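Local coordinates for protein replisome organizer (Bacillus phage SPP1, PDB 1NO1) that acts as a helicase loader and inhibitor in phage DNA replication, probably delivering the host's replicative helicase to the phage origin, at residues A[7-12]-A[44-49]; A[15-20]-A[50-55]; A[31-36]-A[60-65]. All blocks are in the same frame, centred on the assembly; numbering follows the deposited sequence.

Contact 1. Residues A[7-12]-A[44-49]; sequences VQILKA and EIMNNL
I9 and A12, one turn apart on helix 3-16, face I45, M46 and L49 of helix 42-55 across a nearly parallel pair of helices whose local axes approach to 10.7 Å and differ in direction by 11°. I9 bridges the gap with its longer branch. CG1 lies anti to the carbonyl carbon (chi1 -68°), and the next torsion carries CD1 out to the opposing helix, although the CB itself does not point straight across. There CD1 meets two partners: I45 CG2 at 3.9 Å, and M46 at its selenium, where I9 CD1 to M46 SE is also 3.9 Å. The two isoleucines cross at about a right angle and touch through one methyl each. M46, a selenomethionine, instead runs past I9 in the opposite direction; its chain bends at both chi2 and chi3, folding the selenium back against I9 and A12. One turn further along, A12 directs its CB at helix 42-55, and the small methyl accepts a branched tip: L49 CD2 sits 3.6 Å from A12 CB, the shortest approach between the segments. L49 reaches it with CG anti to the backbone N (chi1 175°). M46 SE touches the same methyl, 3.9 Å from A12 CB, so leucine tip and selenium meet it side by side. No hydrogen bond crosses the interface, which is held by apolar contact; M46 is its partly exposed member, the others being buried. L49 continues the packing onto V13 and F16 of helix 3-16 and onto P60 and L65 in the loop after its own helix, while L10, turned away from helix 42-55, packs against T29, V30 and W33 of helix 26-37, so that helix 3-16 packs on both other helices through different faces.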
loop_
_atom_site.group_PDB
_atom_site.type_symbol
_atom_site.label_atom_id
_atom_site.label_comp_id
_atom_site.label_asym_id
_atom_site.label_seq_id
_atom_site.Cartn_x
_atom_site.Cartn_y
_atom_site.Cartn_z
ATOM N N VAL A 7 5.501 -0.486 5.804
ATOM C CA VAL A 7 6.421 -1.279 5.016
ATOM C C VAL A 7 5.738 -2.572 4.497
ATOM O O VAL A 7 5.997 -2.981 3.349
ATOM C CB VAL A 7 7.693 -1.634 5.817
ATOM C CG1 VAL A 7 8.558 -2.660 5.077
ATOM C CG2 VAL A 7 8.492 -0.391 6.133
ATOM N N GLN A 8 4.889 -3.221 5.306
ATOM C CA GLN A 8 4.193 -4.415 4.810
ATOM C C GLN A 8 3.173 -4.123 3.727
ATOM O O GLN A 8 3.089 -4.867 2.779
ATOM C CB GLN A 8 3.390 -5.165 5.866
ATOM C CG GLN A 8 3.961 -5.316 7.200
ATOM C CD GLN A 8 3.358 -6.522 7.928
ATOM O OE1 GLN A 8 3.453 -6.619 9.169
ATOM N NE2 GLN A 8 2.752 -7.455 7.165
ATOM N N ILE A 9 2.344 -3.096 3.908
ATOM C CA ILE A 9 1.394 -2.739 2.867
ATOM C C ILE A 9 2.139 -2.583 1.538
ATOM O O ILE A 9 1.734 -3.144 0.519
ATOM C CB ILE A 9 0.702 -1.418 3.224
ATOM C CG1 ILE A 9 -0.195 -1.626 4.442
ATOM C CG2 ILE A 9 -0.112 -0.884 2.031
ATOM C CD1 ILE A 9 -1.336 -2.616 4.132
ATOM N N LEU A 10 3.258 -1.870 1.541
ATOM C CA LEU A 10 3.948 -1.642 0.270
ATOM C C LEU A 10 4.555 -2.932 -0.320
ATOM O O LEU A 10 4.647 -3.098 -1.528
ATOM C CB LEU A 10 5.002 -0.540 0.392
ATOM C CG LEU A 10 4.415 0.882 0.504
ATOM C CD1 LEU A 10 5.425 1.869 1.066
ATOM C CD2 LEU A 10 3.869 1.390 -0.844
ATOM N N LYS A 11 4.946 -3.852 0.539
ATOM C CA LYS A 11 5.512 -5.126 0.076
ATOM C C LYS A 11 4.414 -5.980 -0.574
ATOM O O LYS A 11 4.676 -6.750 -1.499
ATOM C CB LYS A 11 6.175 -5.853 1.248
ATOM C CG LYS A 11 6.471 -7.325 1.033
ATOM C CD LYS A 11 7.889 -7.570 0.511
ATOM C CE LYS A 11 8.129 -9.058 0.240
ATOM N NZ LYS A 11 9.601 -9.309 -0.032
ATOM N N ALA A 12 3.178 -5.815 -0.112
ATOM C CA ALA A 12 2.057 -6.564 -0.672
ATOM C C ALA A 12 1.665 -6.025 -2.064
ATOM O O ALA A 12 1.386 -6.806 -3.003
ATOM C CB ALA A 12 0.860 -6.561 0.300
ATOM N N GLU A 44 -7.531 -3.739 8.363
ATOM C CA GLU A 44 -8.512 -3.152 7.447
ATOM C C GLU A 44 -7.954 -2.800 6.075
ATOM O O GLU A 44 -8.590 -3.099 5.074
ATOM C CB GLU A 44 -9.238 -1.935 8.074
ATOM N N ILE A 45 -6.775 -2.182 6.030
ATOM C CA ILE A 45 -6.153 -1.747 4.787
ATOM C C ILE A 45 -5.691 -2.912 3.896
ATOM O O ILE A 45 -5.785 -2.829 2.662
ATOM C CB ILE A 45 -4.984 -0.753 5.096
ATOM C CG1 ILE A 45 -5.505 0.455 5.855
ATOM C CG2 ILE A 45 -4.327 -0.196 3.858
ATOM C CD1 ILE A 45 -6.735 1.039 5.264
HETATM N N MSE A 46 -5.175 -3.973 4.510
HETATM C CA MSE A 46 -4.754 -5.179 3.807
HETATM C C MSE A 46 -5.979 -5.820 3.107
HETATM O O MSE A 46 -5.882 -6.339 1.987
HETATM C CB MSE A 46 -4.167 -6.209 4.812
HETATM C CG MSE A 46 -2.645 -6.164 5.107
HETATM SE SE MSE A 46 -1.361 -6.440 3.539
HETATM C CE MSE A 46 -2.428 -7.707 2.526
ATOM N N ASN A 47 -7.117 -5.853 3.813
ATOM C CA ASN A 47 -8.350 -6.375 3.233
ATOM C C ASN A 47 -8.758 -5.521 2.008
ATOM O O ASN A 47 -9.129 -6.057 0.976
ATOM C CB ASN A 47 -9.445 -6.413 4.286
ATOM C CG ASN A 47 -10.679 -7.172 3.834
ATOM O OD1 ASN A 47 -11.772 -6.619 3.811
ATOM N ND2 ASN A 47 -10.517 -8.453 3.494
ATOM N N ASN A 48 -8.670 -4.196 2.129
ATOM C CA ASN A 48 -8.980 -3.305 1.011
ATOM C C ASN A 48 -8.035 -3.508 -0.209
ATOM O O ASN A 48 -8.472 -3.414 -1.367
ATOM C CB ASN A 48 -8.943 -1.850 1.476
ATOM C CG ASN A 48 -10.066 -1.511 2.447
ATOM O OD1 ASN A 48 -11.040 -2.255 2.567
ATOM N ND2 ASN A 48 -9.928 -0.394 3.152
ATOM N N LEU A 49 -6.755 -3.820 0.032
ATOM C CA LEU A 49 -5.843 -4.080 -1.075
ATOM C C LEU A 49 -6.276 -5.325 -1.825
ATOM O O LEU A 49 -6.288 -5.369 -3.062
ATOM C CB LEU A 49 -4.401 -4.185 -0.599
ATOM C CG LEU A 49 -3.390 -4.582 -1.666
ATOM C CD1 LEU A 49 -3.162 -3.506 -2.730
ATOM C CD2 LEU A 49 -2.082 -4.934 -0.996
#

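Contact 2. Residues A[15-20]-A[50-55]; sequences EFYPGR and TDYAKV
A53 is the centre of the close-fitting part of this junction, meeting F16 and Y17 where the C-terminal end of helix 3-16 and the turn after it reach the last part of helix 42-55. The methyl of A53 stands over one face of the F16 ring in a CH-pi contact: A53 CB is 3.8 Å from the centroid of the F16 ring, 16° off the ring normal, and 3.7 Å from F16 CD2, the nearest ring atom. Y17, the first residue to leave helical geometry, swings its ring to the other helix with CG anti to the carbonyl carbon (chi1 -61°). Its hydroxyl rests against two residues, Y17 OH lying 3.5 Å from Y52 CE2 and 3.7 Å from A53 CA. The two tyrosines cross at about a right angle and do not stack, for Y52 meets Y17 mainly at the phenol oxygen. Y17 is buried, and P59 and P60 pack against it as well. The loose side begins at the far end of the F16 ring. Both F16 and T50 are exposed, and T50 OG1 lies at the ring edge, 4.4 Å from F16 CZ, without a bond to it; the threonine makes a weak hydrogen bond to M46 O in its own helix. Beyond Y17 the chain turns away through P18 and G19, closed by a bond from R20 N to Y17 O (3.0 Å). No hydrogen bond joins the two segments directly. The polar ends of the tyrosines find backbone carbonyls just after helix 42-55, Y17 OH at N56 and Y52 OH at F58. The chemistry is therefore divided: ring and methyl contacts join the segments, while both phenol groups bond to carbonyls of the loop that follows helix 42-55.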
loop_
_atom_site.group_PDB
_atom_site.type_symbol
_atom_site.label_atom_id
_atom_site.label_comp_id
_atom_site.label_asym_id
_atom_site.label_seq_id
_atom_site.Cartn_x
_atom_site.Cartn_y
_atom_site.Cartn_z
ATOM N N GLU A 15 3.945 -7.457 -4.342
ATOM C CA GLU A 15 3.751 -8.874 -4.641
ATOM C C GLU A 15 2.629 -9.046 -5.685
ATOM O O GLU A 15 2.721 -9.911 -6.560
ATOM C CB GLU A 15 3.473 -9.702 -3.364
ATOM C CG GLU A 15 4.661 -9.910 -2.405
ATOM C CD GLU A 15 4.229 -10.252 -0.960
ATOM O OE1 GLU A 15 3.050 -9.992 -0.560
ATOM O OE2 GLU A 15 5.075 -10.785 -0.203
ATOM N N PHE A 16 1.576 -8.232 -5.578
ATOM C CA PHE A 16 0.436 -8.272 -6.489
ATOM C C PHE A 16 0.772 -7.770 -7.874
ATOM O O PHE A 16 0.146 -8.219 -8.831
ATOM C CB PHE A 16 -0.738 -7.412 -5.983
ATOM C CG PHE A 16 -1.721 -8.149 -5.116
ATOM C CD1 PHE A 16 -1.936 -7.756 -3.808
ATOM C CD2 PHE A 16 -2.428 -9.229 -5.608
ATOM C CE1 PHE A 16 -2.814 -8.449 -2.996
ATOM C CE2 PHE A 16 -3.342 -9.897 -4.805
ATOM C CZ PHE A 16 -3.547 -9.492 -3.502
ATOM N N TYR A 17 1.718 -6.829 -7.986
ATOM C CA TYR A 17 2.064 -6.219 -9.285
ATOM C C TYR A 17 3.532 -6.309 -9.719
ATOM O O TYR A 17 4.184 -5.287 -9.983
ATOM C CB TYR A 17 1.603 -4.753 -9.339
ATOM C CG TYR A 17 0.097 -4.582 -9.183
ATOM C CD1 TYR A 17 -0.477 -4.416 -7.948
ATOM C CD2 TYR A 17 -0.742 -4.602 -10.303
ATOM C CE1 TYR A 17 -1.876 -4.267 -7.820
ATOM C CE2 TYR A 17 -2.095 -4.439 -10.205
ATOM C CZ TYR A 17 -2.676 -4.297 -8.972
ATOM O OH TYR A 17 -4.061 -4.180 -8.898
ATOM N N PRO A 18 4.029 -7.527 -9.881
ATOM C CA PRO A 18 5.414 -7.749 -10.297
ATOM C C PRO A 18 5.753 -6.886 -11.502
ATOM O O PRO A 18 4.928 -6.759 -12.400
ATOM C CB PRO A 18 5.422 -9.216 -10.722
ATOM C CG PRO A 18 4.358 -9.855 -9.948
ATOM C CD PRO A 18 3.283 -8.786 -9.733
ATOM N N GLY A 19 6.951 -6.309 -11.518
ATOM C CA GLY A 19 7.376 -5.431 -12.589
ATOM C C GLY A 19 6.522 -4.228 -13.017
ATOM O O GLY A 19 6.711 -3.754 -14.139
ATOM N N ARG A 20 5.605 -3.733 -12.179
ATOM C CA ARG A 20 4.776 -2.566 -12.539
ATOM C C ARG A 20 4.706 -1.524 -11.429
ATOM O O ARG A 20 4.129 -0.443 -11.603
ATOM C CB ARG A 20 3.342 -2.980 -12.854
ATOM C CG ARG A 20 3.114 -3.491 -14.265
ATOM C CD ARG A 20 1.644 -3.768 -14.580
ATOM N NE ARG A 20 1.534 -4.623 -15.760
ATOM C CZ ARG A 20 0.459 -4.690 -16.520
ATOM N NH1 ARG A 20 -0.615 -3.950 -16.210
ATOM N NH2 ARG A 20 0.456 -5.497 -17.572
ATOM N N THR A 50 -6.679 -6.352 -1.090
ATOM C CA THR A 50 -7.180 -7.539 -1.741
ATOM C C THR A 50 -8.382 -7.253 -2.669
ATOM O O THR A 50 -8.398 -7.718 -3.820
ATOM C CB THR A 50 -7.529 -8.639 -0.717
ATOM O OG1 THR A 50 -6.330 -9.096 -0.102
ATOM C CG2 THR A 50 -8.001 -9.939 -1.444
ATOM N N ASP A 51 -9.382 -6.492 -2.207
ATOM C CA ASP A 51 -10.536 -6.251 -3.068
ATOM C C ASP A 51 -10.139 -5.416 -4.314
ATOM O O ASP A 51 -10.700 -5.589 -5.402
ATOM C CB ASP A 51 -11.684 -5.593 -2.289
ATOM C CG ASP A 51 -12.234 -6.496 -1.168
ATOM O OD1 ASP A 51 -12.210 -7.746 -1.331
ATOM O OD2 ASP A 51 -12.703 -6.053 -0.073
ATOM N N TYR A 52 -9.185 -4.509 -4.151
ATOM C CA TYR A 52 -8.722 -3.669 -5.239
ATOM C C TYR A 52 -8.012 -4.473 -6.346
ATOM O O TYR A 52 -8.218 -4.211 -7.533
ATOM C CB TYR A 52 -7.810 -2.563 -4.672
ATOM C CG TYR A 52 -7.222 -1.695 -5.743
ATOM C CD1 TYR A 52 -7.815 -0.465 -6.073
ATOM C CD2 TYR A 52 -6.078 -2.098 -6.441
ATOM C CE1 TYR A 52 -7.297 0.331 -7.099
ATOM C CE2 TYR A 52 -5.547 -1.318 -7.446
ATOM C CZ TYR A 52 -6.161 -0.105 -7.794
ATOM O OH TYR A 52 -5.600 0.700 -8.792
ATOM N N ALA A 53 -7.208 -5.472 -5.984
ATOM C CA ALA A 53 -6.467 -6.223 -6.994
ATOM C C ALA A 53 -7.354 -7.169 -7.811
ATOM O O ALA A 53 -6.919 -7.698 -8.856
ATOM C CB ALA A 53 -5.299 -7.072 -6.326
ATOM N N LYS A 54 -8.552 -7.471 -7.318
ATOM C CA LYS A 54 -9.371 -8.419 -8.034
ATOM C C LYS A 54 -9.862 -7.790 -9.341
ATOM O O LYS A 54 -10.100 -8.503 -10.321
ATOM C CB LYS A 54 -10.525 -8.985 -7.152
ATOM N N VAL A 55 -9.927 -6.455 -9.391
ATOM C CA VAL A 55 -10.489 -5.811 -10.576
ATOM C C VAL A 55 -9.668 -4.714 -11.266
ATOM O O VAL A 55 -10.172 -4.069 -12.152
ATOM C CB VAL A 55 -11.923 -5.231 -10.267
ATOM C CG1 VAL A 55 -12.869 -6.350 -9.827
ATOM C CG2 VAL A 55 -11.874 -4.132 -9.196
#

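Contact 3. Residues A[31-36]-A[60-65]; sequences KAWHRV and PTVSDL
The turn that follows helix 42-55 leans on helix 26-37 here, with V62 laid over the indole of W33 in the small helical bundle. W33 has CG anti to the carbonyl carbon (chi1 -73°), which swings the broad ring out beside the turn although its CB does not point there. V62 CB stands over the centre of the six-membered ring, 4.0 Å from the W33 centroid and 16° off the ring normal, a CH-pi contact; the two side chains run past each other in opposite directions. The same face also takes the backbone, V62 N lying 3.8 Å from W33 CZ2. At the rim of the indole, P60 O sits near the ring plane, 3.9 Å from W33 CH2, and L65 reaches in obliquely with CD1. One turn along the helix, V36 and V62 meet tip to tip, V36 CG1 to V62 CG2 at 4.0 Å. V62 manages this with CG2 anti to its backbone N, which leaves CG1 in the crowded position between N and the carbonyl carbon. The turn itself is braced from within by D64. Its OD2 accepts from T61 N at 3.0 Å, along a nearly straight line (176°) and through the anti lone pair, and from T61 OG1 at 2.9 Å from above the carboxylate plane. D64 N returns a weak bond to T61 OG1. W33 also packs on L10 of helix 3-16, and V36 on L66, next along the chain from the turn. No hydrogen bond crosses the contact. Apolar carbon over an aromatic face thus holds the turn to the helix, while T61 N, T61 OG1 and D64 OD2 bond within the turn; two donors on one oxygen would be expected to favour a charged carboxylate.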
loop_
_atom_site.group_PDB
_atom_site.type_symbol
_atom_site.label_atom_id
_atom_site.label_comp_id
_atom_site.label_asym_id
_atom_site.label_seq_id
_atom_site.Cartn_x
_atom_site.Cartn_y
_atom_site.Cartn_z
ATOM N N LYS A 31 7.781 6.802 4.055
ATOM C CA LYS A 31 7.580 7.965 4.887
ATOM C C LYS A 31 6.321 8.772 4.490
ATOM O O LYS A 31 5.569 9.212 5.371
ATOM C CB LYS A 31 8.850 8.841 4.940
ATOM N N ALA A 32 6.082 8.956 3.193
ATOM C CA ALA A 32 4.938 9.761 2.752
ATOM C C ALA A 32 3.587 9.040 2.919
ATOM O O ALA A 32 2.622 9.644 3.390
ATOM C CB ALA A 32 5.128 10.242 1.306
ATOM N N TRP A 33 3.500 7.758 2.541
ATOM C CA TRP A 33 2.251 7.008 2.754
ATOM C C TRP A 33 1.889 6.965 4.281
ATOM O O TRP A 33 0.700 7.005 4.682
ATOM C CB TRP A 33 2.302 5.602 2.085
ATOM C CG TRP A 33 2.200 5.576 0.562
ATOM C CD1 TRP A 33 2.667 6.540 -0.329
ATOM C CD2 TRP A 33 1.570 4.569 -0.253
ATOM N NE1 TRP A 33 2.378 6.164 -1.622
ATOM C CE2 TRP A 33 1.707 4.967 -1.606
ATOM C CE3 TRP A 33 0.906 3.359 0.024
ATOM C CZ2 TRP A 33 1.172 4.228 -2.672
ATOM C CZ3 TRP A 33 0.402 2.591 -1.047
ATOM C CH2 TRP A 33 0.537 3.033 -2.379
ATOM N N HIS A 34 2.902 6.945 5.142
ATOM C CA HIS A 34 2.664 6.925 6.603
ATOM C C HIS A 34 1.963 8.165 7.171
ATOM O O HIS A 34 1.294 8.073 8.181
ATOM C CB HIS A 34 3.951 6.647 7.389
ATOM C CG HIS A 34 3.769 6.664 8.880
ATOM N ND1 HIS A 34 4.341 7.627 9.692
ATOM C CD2 HIS A 34 3.095 5.830 9.710
ATOM C CE1 HIS A 34 4.024 7.387 10.955
ATOM N NE2 HIS A 34 3.274 6.297 10.995
ATOM N N ARG A 35 2.111 9.311 6.528
ATOM C CA ARG A 35 1.428 10.530 6.959
ATOM C C ARG A 35 -0.083 10.348 6.841
ATOM O O ARG A 35 -0.861 10.937 7.608
ATOM C CB ARG A 35 1.861 11.728 6.093
ATOM C CG ARG A 35 3.263 12.252 6.377
ATOM C CD ARG A 35 3.801 13.310 5.365
ATOM N NE ARG A 35 5.276 13.403 5.384
ATOM C CZ ARG A 35 6.054 13.604 4.293
ATOM N NH1 ARG A 35 5.509 13.764 3.080
ATOM N NH2 ARG A 35 7.382 13.664 4.424
ATOM N N VAL A 36 -0.490 9.586 5.834
ATOM C CA VAL A 36 -1.880 9.263 5.666
ATOM C C VAL A 36 -2.226 8.019 6.490
ATOM O O VAL A 36 -3.222 8.012 7.193
ATOM C CB VAL A 36 -2.191 8.973 4.195
ATOM C CG1 VAL A 36 -3.549 8.364 4.051
ATOM C CG2 VAL A 36 -2.098 10.267 3.357
ATOM N N PRO A 60 -2.513 0.481 -7.186
ATOM C CA PRO A 60 -3.287 1.518 -6.476
ATOM C C PRO A 60 -2.476 2.703 -5.954
ATOM O O PRO A 60 -1.267 2.568 -5.829
ATOM C CB PRO A 60 -3.815 0.740 -5.255
ATOM C CG PRO A 60 -2.681 -0.205 -4.964
ATOM C CD PRO A 60 -2.340 -0.735 -6.364
ATOM N N THR A 61 -3.123 3.836 -5.653
ATOM C CA THR A 61 -2.456 4.927 -4.931
ATOM C C THR A 61 -2.904 4.780 -3.480
ATOM O O THR A 61 -3.791 3.964 -3.192
ATOM C CB THR A 61 -2.971 6.241 -5.403
ATOM O OG1 THR A 61 -4.416 6.242 -5.291
ATOM C CG2 THR A 61 -2.708 6.375 -6.901
ATOM N N VAL A 62 -2.346 5.575 -2.563
ATOM C CA VAL A 62 -2.764 5.393 -1.179
ATOM C C VAL A 62 -4.206 5.753 -1.045
ATOM O O VAL A 62 -4.905 5.158 -0.219
ATOM C CB VAL A 62 -1.915 6.220 -0.131
ATOM C CG1 VAL A 62 -2.163 7.670 -0.254
ATOM C CG2 VAL A 62 -2.220 5.769 1.320
ATOM N N SER A 63 -4.716 6.715 -1.823
ATOM C CA SER A 63 -6.150 6.986 -1.647
ATOM C C SER A 63 -7.037 5.806 -2.055
ATOM O O SER A 63 -8.161 5.682 -1.593
ATOM C CB SER A 63 -6.596 8.229 -2.380
ATOM O OG SER A 63 -6.796 7.961 -3.753
ATOM N N ASP A 64 -6.579 4.944 -2.940
ATOM C CA ASP A 64 -7.458 3.843 -3.353
ATOM C C ASP A 64 -7.689 2.778 -2.237
ATOM O O ASP A 64 -8.521 1.886 -2.412
ATOM C CB ASP A 64 -6.852 3.090 -4.562
ATOM C CG ASP A 64 -6.937 3.883 -5.880
ATOM O OD1 ASP A 64 -8.047 4.309 -6.258
ATOM O OD2 ASP A 64 -5.939 4.108 -6.610
ATOM N N LEU A 65 -6.923 2.817 -1.144
ATOM C CA LEU A 65 -7.017 1.775 -0.116
ATOM C C LEU A 65 -7.782 2.186 1.135
ATOM O O LEU A 65 -7.995 1.373 2.030
ATOM C CB LEU A 65 -5.618 1.264 0.280
ATOM C CG LEU A 65 -4.732 0.875 -0.902
ATOM C CD1 LEU A 65 -3.277 0.669 -0.542
ATOM C CD2 LEU A 65 -5.282 -0.408 -1.604
#

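How the contacts relate
Contacts 1 and 2 join the same two helices, 3-16 and 42-55, at successive levels: contact 1 is the buried aliphatic middle, contact 2 the surface end, where aromatic rings and phenol groups take over. L49 and F16 pack together where the two meet. Contact 3, partly buried, brings in helix 26-37 and lies on the opposite side of the chain's centre from contact 2. It joins contact 1 through L10 against W33 and through N48 ND2, probably hydrogen-bonded to L65 O. Y52 and Y17 pack on P60 of contact 3, so P60 touches both segments of contact 2. Contact 3 alone has a turn with side-chain hydrogen bonds inside one segment.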